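Local coordinates for concanavalin A-like lectin protein kinase family protein (Theobroma cacao, PDB 6CTH) that probably transfers phosphate from ATP to protein substrates as a plant lectin-receptor-like kinase, at residues H130-R140 / K193-Y201. Sequence-based numbering, arbitrary orientation.
Sequences HEEGDHCVLHR and KASKESDVY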
loop_
_atom_site.group_PDB
_atom_site.type_symbol
_atom_site.label_atom_id
_atom_site.label_comp_id
_atom_site.label_asym_id
_atom_site.label_seq_id
_atom_site.Cartn_x
_atom_site.Cartn_y
_atom_site.Cartn_z
ATOM N N HIS A 130 -6.541 -5.569 -10.971
ATOM C CA HIS A 130 -6.090 -5.521 -12.365
ATOM C C HIS A 130 -6.914 -6.398 -13.286
ATOM O O HIS A 130 -7.051 -6.048 -14.466
ATOM C CB HIS A 130 -4.618 -5.907 -12.499
ATOM C CG HIS A 130 -3.680 -4.850 -11.986
ATOM N ND1 HIS A 130 -2.301 -5.035 -11.929
ATOM C CD2 HIS A 130 -3.936 -3.630 -11.469
ATOM C CE1 HIS A 130 -1.754 -3.937 -11.431
ATOM N NE2 HIS A 130 -2.709 -3.064 -11.137
ATOM N N GLU A 131 -7.445 -7.501 -12.768
ATOM C CA GLU A 131 -7.943 -8.556 -13.666
ATOM C C GLU A 131 -9.339 -9.078 -13.373
ATOM O O GLU A 131 -9.840 -9.798 -14.245
ATOM C CB GLU A 131 -7.006 -9.748 -13.603
ATOM C CG GLU A 131 -5.565 -9.465 -14.026
ATOM C CD GLU A 131 -5.430 -8.884 -15.436
ATOM O OE1 GLU A 131 -6.331 -9.153 -16.298
ATOM O OE2 GLU A 131 -4.425 -8.130 -15.699
ATOM N N GLU A 132 -9.892 -8.837 -12.196
ATOM C CA GLU A 132 -11.130 -9.547 -11.796
ATOM C C GLU A 132 -12.399 -8.751 -11.854
ATOM O O GLU A 132 -13.488 -9.367 -11.765
ATOM C CB GLU A 132 -10.973 -10.128 -10.405
ATOM C CG GLU A 132 -9.869 -11.170 -10.298
ATOM C CD GLU A 132 -9.754 -11.758 -8.921
ATOM O OE1 GLU A 132 -10.774 -11.975 -8.261
ATOM O OE2 GLU A 132 -8.644 -12.126 -8.543
ATOM N N GLY A 133 -12.319 -7.432 -12.050
ATOM C CA GLY A 133 -13.506 -6.570 -12.155
ATOM C C GLY A 133 -14.011 -6.364 -13.556
ATOM O O GLY A 133 -13.300 -6.665 -14.529
ATOM N N ASP A 134 -15.184 -5.749 -13.643
ATOM C CA ASP A 134 -15.762 -5.311 -14.919
ATOM C C ASP A 134 -14.787 -4.399 -15.700
ATOM O O ASP A 134 -14.645 -4.519 -16.918
ATOM C CB ASP A 134 -17.121 -4.586 -14.696
ATOM C CG ASP A 134 -18.268 -5.516 -14.235
ATOM O OD1 ASP A 134 -18.294 -6.685 -14.679
ATOM O OD2 ASP A 134 -19.161 -5.017 -13.479
ATOM N N HIS A 135 -14.051 -3.567 -14.956
ATOM C CA HIS A 135 -12.983 -2.726 -15.483
ATOM C C HIS A 135 -11.728 -2.905 -14.626
ATOM O O HIS A 135 -11.799 -3.060 -13.393
ATOM C CB HIS A 135 -13.387 -1.260 -15.477
ATOM C CG HIS A 135 -14.670 -0.999 -16.201
ATOM N ND1 HIS A 135 -15.887 -0.942 -15.559
ATOM C CD2 HIS A 135 -14.937 -0.897 -17.527
ATOM C CE1 HIS A 135 -16.846 -0.769 -16.453
ATOM N NE2 HIS A 135 -16.297 -0.753 -17.657
ATOM N N CYS A 136 -10.591 -2.844 -15.288
ATOM C CA CYS A 136 -9.298 -2.810 -14.592
ATOM C C CYS A 136 -9.294 -1.519 -13.743
ATOM O O CYS A 136 -9.773 -0.478 -14.194
ATOM C CB CYS A 136 -8.176 -2.791 -15.603
ATOM S SG CYS A 136 -6.527 -2.477 -14.905
ATOM N N VAL A 137 -8.764 -1.622 -12.525
ATOM C CA VAL A 137 -8.556 -0.483 -11.640
ATOM C C VAL A 137 -7.050 -0.363 -11.445
ATOM O O VAL A 137 -6.393 -1.308 -11.030
ATOM C CB VAL A 137 -9.234 -0.685 -10.303
ATOM C CG1 VAL A 137 -8.885 0.416 -9.316
ATOM C CG2 VAL A 137 -10.736 -0.708 -10.519
ATOM N N LEU A 138 -6.526 0.811 -11.745
ATOM C CA LEU A 138 -5.118 1.096 -11.479
ATOM C C LEU A 138 -5.132 1.910 -10.224
ATOM O O LEU A 138 -5.850 2.897 -10.147
ATOM C CB LEU A 138 -4.504 1.906 -12.615
ATOM C CG LEU A 138 -4.526 1.229 -13.966
ATOM C CD1 LEU A 138 -3.856 2.127 -14.993
ATOM C CD2 LEU A 138 -3.816 -0.094 -13.906
ATOM N N HIS A 139 -4.420 1.446 -9.212
ATOM C CA HIS A 139 -4.455 2.053 -7.881
ATOM C C HIS A 139 -3.696 3.390 -7.814
ATOM O O HIS A 139 -4.217 4.407 -7.275
ATOM C CB HIS A 139 -3.874 1.051 -6.880
ATOM C CG HIS A 139 -3.963 1.499 -5.462
ATOM N ND1 HIS A 139 -3.123 2.484 -4.922
ATOM C CD2 HIS A 139 -4.829 1.153 -4.479
ATOM C CE1 HIS A 139 -3.462 2.677 -3.653
ATOM N NE2 HIS A 139 -4.510 1.900 -3.368
ATOM N N ARG A 140 -2.457 3.357 -8.280
ATOM C CA ARG A 140 -1.619 4.541 -8.403
ATOM C C ARG A 140 -0.981 5.066 -7.126
ATOM O O ARG A 140 -0.240 6.038 -7.168
ATOM C CB ARG A 140 -2.360 5.642 -9.156
ATOM C CG ARG A 140 -2.658 5.257 -10.593
ATOM C CD ARG A 140 -3.400 6.346 -11.331
ATOM N NE ARG A 140 -2.553 7.501 -11.586
ATOM C CZ ARG A 140 -2.927 8.758 -11.391
ATOM N NH1 ARG A 140 -4.137 9.031 -10.935
ATOM N NH2 ARG A 140 -2.088 9.746 -11.652
ATOM N N LYS A 193 2.435 8.058 -17.944
ATOM C CA LYS A 193 1.447 7.002 -18.233
ATOM C C LYS A 193 1.360 6.024 -17.057
ATOM O O LYS A 193 2.389 5.423 -16.705
ATOM C CB LYS A 193 1.856 6.262 -19.508
ATOM N N ALA A 194 0.173 5.879 -16.457
ATOM C CA ALA A 194 -0.071 4.849 -15.432
ATOM C C ALA A 194 -0.538 3.556 -16.105
ATOM O O ALA A 194 -1.220 3.600 -17.095
ATOM C CB ALA A 194 -1.101 5.293 -14.436
ATOM N N SER A 195 -0.139 2.428 -15.552
ATOM C CA SER A 195 -0.462 1.110 -16.135
ATOM C C SER A 195 -0.440 0.057 -15.071
ATOM O O SER A 195 -0.018 0.297 -13.947
ATOM C CB SER A 195 0.580 0.764 -17.190
ATOM O OG SER A 195 1.880 0.708 -16.584
ATOM N N LYS A 196 -0.836 -1.160 -15.448
ATOM C CA LYS A 196 -0.684 -2.283 -14.529
ATOM C C LYS A 196 0.787 -2.404 -14.085
ATOM O O LYS A 196 1.062 -2.638 -12.928
ATOM C CB LYS A 196 -1.122 -3.603 -15.190
ATOM C CG LYS A 196 -2.631 -3.657 -15.468
ATOM C CD LYS A 196 -3.021 -4.934 -16.239
ATOM C CE LYS A 196 -4.477 -4.813 -16.692
ATOM N NZ LYS A 196 -4.804 -5.956 -17.629
ATOM N N GLU A 197 1.684 -2.186 -15.024
ATOM C CA GLU A 197 3.139 -2.303 -14.782
ATOM C C GLU A 197 3.662 -1.214 -13.802
ATOM O O GLU A 197 4.592 -1.471 -13.021
ATOM C CB GLU A 197 3.909 -2.250 -16.102
ATOM C CG GLU A 197 3.751 -3.464 -17.021
ATOM C CD GLU A 197 2.390 -3.525 -17.663
ATOM O OE1 GLU A 197 1.778 -2.458 -17.886
ATOM O OE2 GLU A 197 1.846 -4.645 -17.881
ATOM N N SER A 198 3.108 -0.012 -13.844
ATOM C CA SER A 198 3.458 0.991 -12.837
ATOM C C SER A 198 2.967 0.613 -11.411
ATOM O O SER A 198 3.679 0.832 -10.454
ATOM C CB SER A 198 3.097 2.438 -13.258
ATOM O OG SER A 198 1.702 2.673 -13.245
ATOM N N ASP A 199 1.801 -0.019 -11.326
ATOM C CA ASP A 199 1.303 -0.534 -10.062
ATOM C C ASP A 199 2.217 -1.667 -9.569
ATOM O O ASP A 199 2.513 -1.755 -8.388
ATOM C CB ASP A 199 -0.123 -1.065 -10.215
ATOM C CG ASP A 199 -1.181 -0.028 -9.889
ATOM O OD1 ASP A 199 -0.828 1.099 -9.497
ATOM O OD2 ASP A 199 -2.375 -0.352 -10.025
ATOM N N VAL A 200 2.649 -2.544 -10.481
ATOM C CA VAL A 200 3.533 -3.663 -10.121
ATOM C C VAL A 200 4.890 -3.098 -9.599
ATOM O O VAL A 200 5.426 -3.626 -8.677
ATOM C CB VAL A 200 3.664 -4.687 -11.288
ATOM C CG1 VAL A 200 4.872 -5.588 -11.121
ATOM C CG2 VAL A 200 2.386 -5.503 -11.358
ATOM N N TYR A 201 5.379 -2.023 -10.179
ATOM C CA TYR A 201 6.625 -1.353 -9.699
ATOM C C TYR A 201 6.453 -0.985 -8.225
ATOM O O TYR A 201 7.276 -1.379 -7.381
ATOM C CB TYR A 201 6.940 -0.184 -10.578
ATOM C CG TYR A 201 8.190 0.550 -10.068
ATOM C CD1 TYR A 201 8.120 1.451 -9.019
ATOM C CD2 TYR A 201 9.421 0.257 -10.621
ATOM C CE1 TYR A 201 9.272 2.059 -8.545
ATOM C CE2 TYR A 201 10.581 0.846 -10.136
ATOM C CZ TYR A 201 10.470 1.752 -9.141
ATOM O OH TYR A 201 11.643 2.363 -8.656
#
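In the C-lobe of this protein kinase fold, the HRD motif of the catalytic loop (His139, Arg140, Asp141) is held by Asp199, the aspartate near the start of the helix that kinase nomenclature calls αF. Two consecutive amides of the motif bind the carboxylate of Asp199 on the syn lone pairs: His139 N reaches OD2 of Asp199 at 2.8 Å and Arg140 N reaches OD1 of Asp199 at 3.0 Å. The anti lone pair of OD2 is left for His130, whose NE2 donates to Asp199 OD2 over 3.0 Å in a nearly straight bond (177°), with ring and carboxylate almost coplanar, 5° apart. Together the three N-H donors, from helix 112-132 and the catalytic loop, hold the buried carboxylate against rotation. These bonds are consistent with a fixed backbone next to Asp141, which belongs to the magnesium site and whose N is hydrogen-bonded to His139 ND1. Lys196 runs over one face of the His130 ring, its CG 3.9 Å from the centroid in a CH-pi contact. CD2 of Leu138 lies 3.5 Å from Lys196 N, at the start of helix 196-212, where Ser195 and Ser198 form a capping box. Extended beyond CG, the Lys196 chain passes Cys136 SG and ends in a salt bridge, NZ lying 2.9 Å from Glu131 OE2.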